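Local coordinates for protein glutathione S-transferase 2 (Onchocerca volvulus, PDB 1TU7) that conjugates glutathione to electrophilic compounds as a pi-class transferase and appears to play a central role in the detoxification system of this parasitic nematode, at residues N77-M82 against G144-Y149. Residues are numbered along the deposited sequence; the frame is centred on the assembly and turned at random.
Sequences NGENEM and GDKISY
K146 reaches E79 at the outer end of a contact that illustrates how two loops can be joined through one salt bridge and several waters. Its chain runs extended beyond CG and crosses the glutamate at about a right angle, bringing NZ within 2.8 Å of E79 OE2 in a salt bridge. The ammonium comes from above the carboxylate plane, 39° out of it, while K146 CD lies 3.2 Å from the same oxygen. A water also bridges the ion pair, donating to E79 OE1 at 2.8 Å and taking a weak bond from K146 NZ. The backbone of E79 has its own tie, its N bonding to OE2 of E83 in helix 81-107.

At I147 the link passes between main chains. One water donates to I147 O and accepts from G78 N, at 3.0 Å in each case, bridging the loops without a side chain. S148 N donates to D151 OD2 in helix 149-164.

Y149, at the end of the segment, is buried among L67, A71 and C91, from helices 63-73 and 81-107, and shares a backbone hydrogen bond with L76. Its ring lies alongside N77. The CB of N77 points away, but with CG anti to the backbone N (chi1 -164°) the amide comes back nearer, and ND2 meets the ring edge 3.4 Å from CE2. Amide and ring planes are 34° apart. A third water, in the ring plane, sits 2.8 Å from Y149 OH and receives a weak bond from N77 ND2.

Between 77-82 and 144-149, then, the exposed ion pair probably adds less to the hold of the linker entering helix 81-107 than the buried tyrosine does, while water satisfies G78 N and I147 O, which do not meet directly.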
loop_
_atom_site.group_PDB
_atom_site.type_symbol
_atom_site.label_atom_id
_atom_site.label_comp_id
_atom_site.label_asym_id
_atom_site.label_seq_id
_atom_site.Cartn_x
_atom_site.Cartn_y
_atom_site.Cartn_z
ATOM N N ASN A 77 2.806 16.183 3.812
ATOM C CA ASN A 77 2.440 15.006 4.622
ATOM C C ASN A 77 1.525 15.380 5.787
ATOM O O ASN A 77 1.497 14.673 6.774
ATOM C CB ASN A 77 3.722 14.388 5.171
ATOM C CG ASN A 77 3.556 12.976 5.686
ATOM O OD1 ASN A 77 4.275 12.582 6.626
ATOM N ND2 ASN A 77 2.755 12.195 5.034
ATOM N N GLY A 78 0.808 16.485 5.698
ATOM C CA GLY A 78 -0.055 16.959 6.783
ATOM C C GLY A 78 0.710 17.723 7.821
ATOM O O GLY A 78 1.923 17.667 7.889
ATOM N N GLU A 79 -0.045 18.417 8.665
ATOM C CA GLU A 79 0.551 19.293 9.673
ATOM C C GLU A 79 0.594 18.681 11.061
ATOM O O GLU A 79 1.301 19.198 11.933
ATOM C CB GLU A 79 -0.190 20.613 9.731
ATOM C CG GLU A 79 -0.004 21.492 8.507
ATOM C CD GLU A 79 -0.531 22.899 8.717
ATOM O OE1 GLU A 79 -1.204 23.152 9.752
ATOM O OE2 GLU A 79 -0.259 23.761 7.862
ATOM N N ASN A 80 -0.143 17.600 11.259
ATOM C CA ASN A 80 -0.145 16.900 12.533
ATOM C C ASN A 80 -0.417 15.428 12.312
ATOM O O ASN A 80 -0.743 15.024 11.191
ATOM C CB ASN A 80 -1.169 17.550 13.492
ATOM C CG ASN A 80 -2.523 17.709 12.868
ATOM O OD1 ASN A 80 -3.084 18.837 12.761
ATOM N ND2 ASN A 80 -3.083 16.608 12.458
ATOM N N GLU A 81 -0.326 14.638 13.365
ATOM C CA GLU A 81 -0.451 13.170 13.238
ATOM C C GLU A 81 -1.757 12.761 12.598
ATOM O O GLU A 81 -1.817 11.827 11.773
ATOM C CB GLU A 81 -0.399 12.484 14.629
ATOM C CG GLU A 81 -0.663 10.945 14.579
ATOM C CD GLU A 81 0.344 10.250 13.719
ATOM O OE1 GLU A 81 0.002 9.198 13.199
ATOM O OE2 GLU A 81 1.495 10.745 13.532
ATOM N N MET A 82 -2.844 13.383 13.012
ATOM C CA MET A 82 -4.133 13.012 12.494
ATOM C C MET A 82 -4.236 13.286 11.012
ATOM O O MET A 82 -4.779 12.475 10.254
ATOM C CB MET A 82 -5.238 13.694 13.300
ATOM C CG MET A 82 -5.635 12.790 14.468
ATOM S SD MET A 82 -6.313 13.632 15.880
ATOM C CE MET A 82 -7.512 14.611 15.078
ATOM N N GLY A 144 -8.304 20.195 3.018
ATOM C CA GLY A 144 -8.876 21.542 3.013
ATOM C C GLY A 144 -8.080 22.489 2.135
ATOM O O GLY A 144 -8.081 22.359 0.920
ATOM N N ASP A 145 -7.385 23.459 2.730
ATOM C CA ASP A 145 -6.697 24.478 1.938
ATOM C C ASP A 145 -5.280 24.116 1.486
ATOM O O ASP A 145 -4.706 24.809 0.664
ATOM C CB ASP A 145 -6.612 25.779 2.749
ATOM C CG ASP A 145 -7.921 26.476 2.835
ATOM O OD1 ASP A 145 -7.969 27.498 3.572
ATOM O OD2 ASP A 145 -8.938 26.111 2.199
ATOM N N LYS A 146 -4.719 23.059 2.049
ATOM C CA LYS A 146 -3.319 22.750 1.845
ATOM C C LYS A 146 -3.202 21.432 1.134
ATOM O O LYS A 146 -3.828 20.444 1.504
ATOM C CB LYS A 146 -2.600 22.711 3.170
ATOM C CG LYS A 146 -2.505 24.108 3.781
ATOM C CD LYS A 146 -2.074 24.093 5.216
ATOM C CE LYS A 146 -2.177 25.494 5.795
ATOM N NZ LYS A 146 -2.404 25.398 7.267
ATOM N N ILE A 147 -2.367 21.437 0.109
ATOM C CA ILE A 147 -2.160 20.270 -0.712
ATOM C C ILE A 147 -1.345 19.224 0.015
ATOM O O ILE A 147 -0.494 19.536 0.859
ATOM C CB ILE A 147 -1.523 20.687 -2.062
ATOM C CG1 ILE A 147 -1.652 19.528 -3.080
ATOM C CG2 ILE A 147 -0.066 21.188 -1.884
ATOM C CD1 ILE A 147 -2.143 19.911 -4.399
ATOM N N SER A 148 -1.623 17.975 -0.315
ATOM C CA SER A 148 -0.896 16.840 0.223
ATOM C C SER A 148 -0.647 15.829 -0.874
ATOM O O SER A 148 -1.240 15.913 -1.954
ATOM C CB SER A 148 -1.674 16.166 1.348
ATOM O OG SER A 148 -2.893 15.587 0.870
ATOM N N TYR A 149 0.165 14.820 -0.592
ATOM C CA TYR A 149 0.476 13.871 -1.637
ATOM C C TYR A 149 -0.765 13.133 -2.119
ATOM O O TYR A 149 -0.829 12.735 -3.286
ATOM C CB TYR A 149 1.554 12.887 -1.233
ATOM C CG TYR A 149 1.219 11.915 -0.130
ATOM C CD1 TYR A 149 0.723 10.648 -0.428
ATOM C CD2 TYR A 149 1.441 12.222 1.211
ATOM C CE1 TYR A 149 0.430 9.740 0.545
ATOM C CE2 TYR A 149 1.183 11.279 2.205
ATOM C CZ TYR A 149 0.676 10.040 1.869
ATOM O OH TYR A 149 0.440 9.114 2.873
HETATM O O HOH W 1 0.957 10.151 5.386
HETATM O O HOH W 2 0.118 18.490 3.558
HETATM O O HOH W 3 -1.506 25.893 9.970
#